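Nrps/pks (Streptomyces albus, PDB 4OPF) probably catalyses decarboxylative carbon-carbon bond formation as a ketosynthase domain of the "AT-less" type I polyketide synthase pathway to oxazolomycin. Local coordinates at residues A[9-14]-A[230-235]; A[92-97]-A[242-247]. All coordinates share one frame; numbering follows the deposited sequence.

Contact 1: A[9-14]-A[230-235]; sequences IAVVGM and LLLKPL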
ATOM      1  N   ILE A   9      -4.628  13.102 -13.046  1.00 25.60           N
ATOM      2  CA  ILE A   9      -5.541  11.973 -12.900  1.00 25.37           C
ATOM      3  C   ILE A   9      -6.932  12.528 -12.768  1.00 25.67           C
ATOM      4  O   ILE A   9      -7.162  13.326 -11.881  1.00 24.51           O
ATOM      5  CB  ILE A   9      -5.134  11.168 -11.673  1.00 24.01           C
ATOM      6  CG1 ILE A   9      -3.832  10.415 -11.930  1.00 25.56           C
ATOM      7  CG2 ILE A   9      -6.212  10.184 -11.236  1.00 24.93           C
ATOM      8  CD1 ILE A   9      -3.153  10.023 -10.614  1.00 26.14           C
ATOM      9  N   ALA A  10      -7.849  12.103 -13.644  1.00 24.35           N
ATOM     10  CA  ALA A  10      -9.236  12.515 -13.576  1.00 24.75           C
ATOM     11  C   ALA A  10     -10.048  11.708 -12.561  1.00 24.92           C
ATOM     12  O   ALA A  10      -9.910  10.492 -12.459  1.00 25.15           O
ATOM     13  CB  ALA A  10      -9.884  12.349 -14.934  1.00 25.92           C
ATOM     14  N   VAL A  11     -10.895  12.398 -11.816  1.00 25.01           N
ATOM     15  CA  VAL A  11     -11.945  11.770 -11.046  1.00 25.20           C
ATOM     16  C   VAL A  11     -13.108  11.636 -12.001  1.00 26.29           C
ATOM     17  O   VAL A  11     -13.701  12.639 -12.337  1.00 26.75           O
ATOM     18  CB  VAL A  11     -12.341  12.652  -9.882  1.00 24.41           C
ATOM     19  CG1 VAL A  11     -13.472  12.004  -9.095  1.00 25.82           C
ATOM     20  CG2 VAL A  11     -11.131  12.876  -9.008  1.00 25.76           C
ATOM     21  N   VAL A  12     -13.389  10.428 -12.490  1.00 25.32           N
ATOM     22  CA  VAL A  12     -14.427  10.220 -13.440  1.00 24.55           C
ATOM     23  C   VAL A  12     -15.730   9.742 -12.840  1.00 27.45           C
ATOM     24  O   VAL A  12     -16.726   9.630 -13.569  1.00 26.56           O
ATOM     25  CB  VAL A  12     -14.003   9.284 -14.583  1.00 25.59           C
ATOM     26  CG1 VAL A  12     -12.712   9.778 -15.219  1.00 27.37           C
ATOM     27  CG2 VAL A  12     -13.852   7.831 -14.131  1.00 26.74           C
ATOM     28  N   GLY A  13     -15.757   9.451 -11.546  1.00 24.53           N
ATOM     29  CA  GLY A  13     -16.985   9.103 -10.915  1.00 26.41           C
ATOM     30  C   GLY A  13     -16.827   9.077  -9.417  1.00 25.09           C
ATOM     31  O   GLY A  13     -15.715   8.863  -8.914  1.00 22.57           O
HETATM   32  N   MSE A  14     -17.924   9.314  -8.703  1.00 24.56           N
HETATM   33  CA  MSE A  14     -17.848   9.340  -7.268  1.00 26.23           C
HETATM   34  C   MSE A  14     -19.178   9.111  -6.650  1.00 24.28           C
HETATM   35  O   MSE A  14     -20.196   9.449  -7.216  1.00 24.09           O
HETATM   36  CB  MSE A  14     -17.304  10.683  -6.785  1.00 29.29           C
HETATM   37  CG  MSE A  14     -18.135  11.857  -7.327  1.00 38.00           C
HETATM   38 SE   MSE A  14     -17.247  13.632  -6.930  0.65 45.24          SE
HETATM   39  CE  MSE A  14     -16.071  13.062  -5.629  1.00 28.18           C
ATOM     40  N   LEU A 230     -14.209   6.909  -5.108  1.00 22.13           N
ATOM     41  CA  LEU A 230     -13.821   7.606  -6.375  1.00 23.15           C
ATOM     42  C   LEU A 230     -13.409   6.590  -7.416  1.00 24.62           C
ATOM     43  O   LEU A 230     -12.766   5.578  -7.073  1.00 24.10           O
ATOM     44  CB  LEU A 230     -12.608   8.485  -6.154  1.00 23.87           C
ATOM     45  CG  LEU A 230     -12.718   9.430  -4.984  1.00 28.12           C
ATOM     46  CD1 LEU A 230     -11.416  10.161  -4.852  1.00 31.24           C
ATOM     47  CD2 LEU A 230     -13.887  10.400  -5.174  1.00 29.08           C
ATOM     48  N   LEU A 231     -13.783   6.834  -8.663  1.00 23.78           N
ATOM     49  CA  LEU A 231     -13.196   6.118  -9.774  1.00 24.35           C
ATOM     50  C   LEU A 231     -12.243   7.092 -10.479  1.00 24.48           C
ATOM     51  O   LEU A 231     -12.652   8.196 -10.860  1.00 24.76           O
ATOM     52  CB  LEU A 231     -14.267   5.551 -10.715  1.00 26.11           C
ATOM     53  CG  LEU A 231     -13.747   4.802 -11.972  1.00 27.91           C
ATOM     54  CD1 LEU A 231     -13.063   3.495 -11.660  1.00 28.04           C
ATOM     55  CD2 LEU A 231     -14.856   4.492 -12.957  1.00 29.00           C
ATOM     56  N   LEU A 232     -11.008   6.652 -10.686  1.00 22.40           N
ATOM     57  CA  LEU A 232      -9.930   7.435 -11.270  1.00 23.04           C
ATOM     58  C   LEU A 232      -9.360   6.836 -12.531  1.00 23.88           C
ATOM     59  O   LEU A 232      -9.208   5.617 -12.641  1.00 22.58           O
ATOM     60  CB  LEU A 232      -8.801   7.519 -10.291  1.00 22.73           C
ATOM     61  CG  LEU A 232      -9.121   7.963  -8.876  1.00 24.86           C
ATOM     62  CD1 LEU A 232      -7.872   7.995  -8.022  1.00 26.20           C
ATOM     63  CD2 LEU A 232      -9.764   9.333  -8.838  1.00 27.19           C
ATOM     64  N   LYS A 233      -8.995   7.689 -13.461  1.00 25.09           N
ATOM     65  CA  LYS A 233      -8.291   7.297 -14.695  1.00 26.79           C
ATOM     66  C   LYS A 233      -7.266   8.399 -15.053  1.00 26.63           C
ATOM     67  O   LYS A 233      -7.470   9.558 -14.719  1.00 27.07           O
ATOM     68  CB  LYS A 233      -9.262   7.257 -15.865  1.00 31.34           C
ATOM     69  CG  LYS A 233     -10.227   6.109 -15.865  1.00 37.60           C
ATOM     70  CD  LYS A 233     -11.254   6.167 -17.000  1.00 37.62           C
ATOM     71  CE  LYS A 233     -10.629   5.934 -18.354  1.00 39.20           C
ATOM     72  NZ  LYS A 233     -11.698   5.393 -19.245  1.00 42.01           N
ATOM     73  N   PRO A 234      -6.267   8.075 -15.842  1.00 25.87           N
ATOM     74  CA  PRO A 234      -5.372   9.129 -16.336  1.00 28.75           C
ATOM     75  C   PRO A 234      -6.190  10.147 -17.153  1.00 30.10           C
ATOM     76  O   PRO A 234      -7.108   9.752 -17.908  1.00 29.26           O
ATOM     77  CB  PRO A 234      -4.411   8.352 -17.261  1.00 29.69           C
ATOM     78  CG  PRO A 234      -4.491   6.908 -16.803  1.00 29.22           C
ATOM     79  CD  PRO A 234      -5.941   6.759 -16.416  1.00 27.35           C
ATOM     80  N   LEU A 235      -5.933  11.428 -16.954  1.00 30.20           N
ATOM     81  CA  LEU A 235      -6.727  12.477 -17.637  1.00 31.80           C
ATOM     82  C   LEU A 235      -6.785  12.320 -19.159  1.00 34.39           C
ATOM     83  O   LEU A 235      -7.851  12.447 -19.748  1.00 33.40           O
ATOM     84  CB  LEU A 235      -6.212  13.853 -17.298  1.00 32.32           C
ATOM     85  CG  LEU A 235      -6.927  15.049 -17.933  1.00 35.02           C
ATOM     86  CD1 LEU A 235      -8.405  15.076 -17.565  1.00 34.61           C
ATOM     87  CD2 LEU A 235      -6.285  16.384 -17.508  1.00 34.97           C
TER
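V11, M14, L230 and L232 fill one face of this antiparallel strand pair with branched and flexible apolar groups, as suits the buried side of the central mixed sheet of a ketosynthase, a member of the thiolase clan. V11 and L232 lie side by side and point the same way, with V11 CG2 3.8 Å from L232 CD2. The selenomethionine M14 bends at chi3 (-17°), which places its CE 3.5 Å from L230 CD2, closer than a usual carbon contact. At the other end of the pair, I9 CG2 rests 3.8 Å from L232 CB. Between the strands a classic beta bulge breaks the even pairing: V12 and G13 both face L231, and V12 N donates to L231 O over 2.9 Å. Beside the bulge, V12 CG2 lies 3.7 Å from L231 CD2. L231 N in turn bonds G13 O at 2.8 Å. Beyond the bulge A10 and K233 form a hydrogen-bonded pair, A10 N reaching K233 O over 2.8 Å. The long chain of K233 suits the polar edge, its NZ forming a salt bridge with D243. Helices 338-352 and 162-175 pack on the face of M14, L230 and L232, while strands 181-188 and 247-256 flank the pair.

Contact 2: A[92-97]-A[242-247]; sequences FCDAGY and GDRVHA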
ATOM      1  N   PHE A  92     -19.710   3.746  -9.933  1.00 24.58           N
ATOM      2  CA  PHE A  92     -19.704   3.334 -11.338  1.00 26.23           C
ATOM      3  C   PHE A  92     -20.894   3.930 -12.096  1.00 27.56           C
ATOM      4  O   PHE A  92     -20.742   4.385 -13.230  1.00 28.15           O
ATOM      5  CB  PHE A  92     -19.754   1.815 -11.478  1.00 26.45           C
ATOM      6  CG  PHE A  92     -18.535   1.101 -10.974  1.00 27.08           C
ATOM      7  CD1 PHE A  92     -17.335   1.719 -10.817  1.00 29.39           C
ATOM      8  CD2 PHE A  92     -18.609  -0.214 -10.651  1.00 30.67           C
ATOM      9  CE1 PHE A  92     -16.192   1.045 -10.368  1.00 29.77           C
ATOM     10  CE2 PHE A  92     -17.463  -0.925 -10.242  1.00 32.84           C
ATOM     11  CZ  PHE A  92     -16.255  -0.287 -10.102  1.00 30.31           C
ATOM     12  N   CYS A  93     -22.074   3.871 -11.484  1.00 27.70           N
ATOM     13  CA  CYS A  93     -23.265   4.581 -11.993  1.00 30.65           C
ATOM     14  C   CYS A  93     -22.966   6.060 -12.273  1.00 30.08           C
ATOM     15  O   CYS A  93     -23.273   6.570 -13.352  1.00 28.10           O
ATOM     16  CB  CYS A  93     -24.404   4.509 -10.987  1.00 31.17           C
ATOM     17  SG  CYS A  93     -25.004   2.785 -10.929  1.00 36.40           S
ATOM     18  N   ASP A  94     -22.370   6.730 -11.312  1.00 28.40           N
ATOM     19  CA  ASP A  94     -22.093   8.171 -11.474  1.00 30.78           C
ATOM     20  C   ASP A  94     -21.151   8.426 -12.664  1.00 30.80           C
ATOM     21  O   ASP A  94     -21.303   9.417 -13.365  1.00 29.83           O
ATOM     22  CB  ASP A  94     -21.450   8.730 -10.212  1.00 31.46           C
ATOM     23  CG  ASP A  94     -21.063  10.214 -10.348  1.00 31.63           C
ATOM     24  OD1 ASP A  94     -21.987  11.040 -10.426  1.00 32.66           O
ATOM     25  OD2 ASP A  94     -19.847  10.531 -10.375  1.00 30.03           O
ATOM     26  N   ALA A  95     -20.170   7.536 -12.872  1.00 29.09           N
ATOM     27  CA  ALA A  95     -19.207   7.633 -13.972  1.00 28.35           C
ATOM     28  C   ALA A  95     -19.818   7.287 -15.320  1.00 30.67           C
ATOM     29  O   ALA A  95     -19.215   7.538 -16.362  1.00 29.77           O
ATOM     30  CB  ALA A  95     -18.018   6.694 -13.742  1.00 26.30           C
ATOM     31  N   GLY A  96     -20.988   6.672 -15.290  1.00 31.68           N
ATOM     32  CA  GLY A  96     -21.679   6.266 -16.481  1.00 32.03           C
ATOM     33  C   GLY A  96     -21.277   4.897 -16.991  1.00 32.31           C
ATOM     34  O   GLY A  96     -21.544   4.599 -18.149  1.00 32.97           O
ATOM     35  N   TYR A  97     -20.707   4.036 -16.148  1.00 29.89           N
ATOM     36  CA  TYR A  97     -20.296   2.678 -16.576  1.00 32.11           C
ATOM     37  C   TYR A  97     -21.189   1.658 -15.877  1.00 33.21           C
ATOM     38  O   TYR A  97     -21.381   1.734 -14.663  1.00 34.50           O
ATOM     39  CB  TYR A  97     -18.823   2.353 -16.229  1.00 31.05           C
ATOM     40  CG  TYR A  97     -17.839   3.060 -17.083  1.00 33.47           C
ATOM     41  CD1 TYR A  97     -17.359   4.309 -16.726  1.00 36.19           C
ATOM     42  CD2 TYR A  97     -17.414   2.508 -18.282  1.00 36.01           C
ATOM     43  CE1 TYR A  97     -16.470   5.003 -17.546  1.00 37.88           C
ATOM     44  CE2 TYR A  97     -16.508   3.167 -19.112  1.00 37.27           C
ATOM     45  CZ  TYR A  97     -16.051   4.422 -18.755  1.00 39.06           C
ATOM     46  OH  TYR A  97     -15.189   5.088 -19.578  1.00 39.87           O
ATOM     47  N   GLY A 242     -14.326  10.300 -23.586  1.00 41.50           N
ATOM     48  CA  GLY A 242     -15.508  11.070 -23.294  1.00 40.26           C
ATOM     49  C   GLY A 242     -16.046  10.893 -21.879  1.00 38.61           C
ATOM     50  O   GLY A 242     -17.240  11.120 -21.649  1.00 36.95           O
ATOM     51  N   ASP A 243     -15.180  10.547 -20.920  1.00 35.03           N
ATOM     52  CA  ASP A 243     -15.645  10.399 -19.546  1.00 35.20           C
ATOM     53  C   ASP A 243     -16.026  11.725 -18.936  1.00 35.72           C
ATOM     54  O   ASP A 243     -15.493  12.763 -19.292  1.00 35.37           O
ATOM     55  CB  ASP A 243     -14.589   9.719 -18.662  1.00 34.39           C
ATOM     56  CG  ASP A 243     -14.337   8.267 -19.061  1.00 38.20           C
ATOM     57  OD1 ASP A 243     -15.290   7.550 -19.483  1.00 41.05           O
ATOM     58  OD2 ASP A 243     -13.168   7.835 -18.977  1.00 38.64           O
ATOM     59  N   ARG A 244     -16.889  11.677 -17.937  1.00 35.04           N
ATOM     60  CA  ARG A 244     -17.088  12.816 -17.046  1.00 35.04           C
ATOM     61  C   ARG A 244     -15.764  13.093 -16.296  1.00 34.66           C
ATOM     62  O   ARG A 244     -14.990  12.155 -15.993  1.00 35.84           O
ATOM     63  CB  ARG A 244     -18.186  12.466 -16.042  1.00 38.69           C
ATOM     64  CG  ARG A 244     -19.488  11.924 -16.659  1.00 41.02           C
ATOM     65  CD  ARG A 244     -20.549  11.686 -15.606  1.00 41.60           C
ATOM     66  NE  ARG A 244     -21.117  12.936 -15.140  1.00 43.18           N
ATOM     67  CZ  ARG A 244     -21.736  13.115 -13.988  1.00 43.86           C
ATOM     68  NH1 ARG A 244     -21.845  12.128 -13.123  1.00 42.41           N
ATOM     69  NH2 ARG A 244     -22.216  14.319 -13.682  1.00 44.87           N
ATOM     70  N   VAL A 245     -15.416  14.353 -16.095  1.00 31.07           N
ATOM     71  CA  VAL A 245     -14.269  14.689 -15.310  1.00 30.18           C
ATOM     72  C   VAL A 245     -14.744  15.680 -14.293  1.00 30.29           C
ATOM     73  O   VAL A 245     -14.937  16.836 -14.618  1.00 30.54           O
ATOM     74  CB  VAL A 245     -13.161  15.347 -16.148  1.00 33.07           C
ATOM     75  CG1 VAL A 245     -12.009  15.743 -15.234  1.00 32.65           C
ATOM     76  CG2 VAL A 245     -12.663  14.415 -17.247  1.00 33.91           C
ATOM     77  N   HIS A 246     -14.880  15.245 -13.056  1.00 28.13           N
ATOM     78  CA  HIS A 246     -15.303  16.083 -11.950  1.00 28.84           C
ATOM     79  C   HIS A 246     -14.211  16.992 -11.409  1.00 29.13           C
ATOM     80  O   HIS A 246     -14.484  18.074 -10.929  1.00 30.24           O
ATOM     81  CB  HIS A 246     -15.732  15.201 -10.785  1.00 29.43           C
ATOM     82  CG  HIS A 246     -16.932  14.355 -11.062  1.00 31.67           C
ATOM     83  ND1 HIS A 246     -18.078  14.853 -11.618  1.00 37.04           N
ATOM     84  CD2 HIS A 246     -17.161  13.043 -10.852  1.00 35.17           C
ATOM     85  CE1 HIS A 246     -18.970  13.885 -11.728  1.00 40.21           C
ATOM     86  NE2 HIS A 246     -18.448  12.785 -11.232  1.00 35.68           N
ATOM     87  N   ALA A 247     -12.992  16.498 -11.413  1.00 27.97           N
ATOM     88  CA  ALA A 247     -11.835  17.263 -11.016  1.00 27.43           C
ATOM     89  C   ALA A 247     -10.607  16.476 -11.422  1.00 26.26           C
ATOM     90  O   ALA A 247     -10.700  15.325 -11.859  1.00 26.22           O
ATOM     91  CB  ALA A 247     -11.851  17.550  -9.518  1.00 27.21           C
TER
HETATM   92  O   HOH W   1     -17.170   9.122 -16.460  1.00 30.08           O
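A Schellman motif ends helix 79-95, and the residues around it, D94 and Y97, grip R244, H246 and D243 of the loop leading into strand 247-256. G96 closes the helix at a positive phi of 87°, a conformation that suits glycine, with G96 N and Y97 N bonding back into the last turn. D94 holds its CG anti to the backbone N (chi1 177°), and its carboxylate meets the H246 ring tip to tip, the two planes nearly coplanar. H246 NE2 donates to the syn lone pair of D94 OD2 over 2.8 Å, and the backbone N of M14 is a second partner of that oxygen. R244 NH1 is shared: it bonds D94 O at 2.8 Å, close to the guanidinium plane, and makes a salt bridge with D94 OD1 through a weak, bent hydrogen bond of 2.9 Å. H246 CE1 sits 3.5 Å above the centre of that guanidinium, so imidazole and guanidinium probably help to place one another. An alanine in place of D94 would probably leave H246 NE2 and M14 N without this acceptor and R244 NH1 without its salt-bridge partner, though its bond to the backbone O could remain. Nearby, the Y97 and D243 side chains cross at about a right angle, and Y97 OH donates to D243 OD1 over a very short 2.5 Å. One water joins the backbones, donating to A95 O and accepting from R244 N. M14 of strand 9-17 packs on H246, which also touches helix 338-352, while A95 and Y97 lie against strand 226-234.

From the N terminus, strand 9-17 enters first, and contact 1 closes a loop of some 215 residues when strand 226-234 pairs beside it. Within that span helix 79-95 ends at 92-97, which meets 242-247, beyond helix 235-241, to form contact 2. The segments alternate along the chain, so the two closures cross instead of nesting. In space their centres lie about 7 Å apart and the two contacts touch: besides the polar links through M14 and K233, V12 O packs 3.2 Å from A95 CB. Together they tie the central sheet to the end of helix 79-95 and to the loop before strand 247-256.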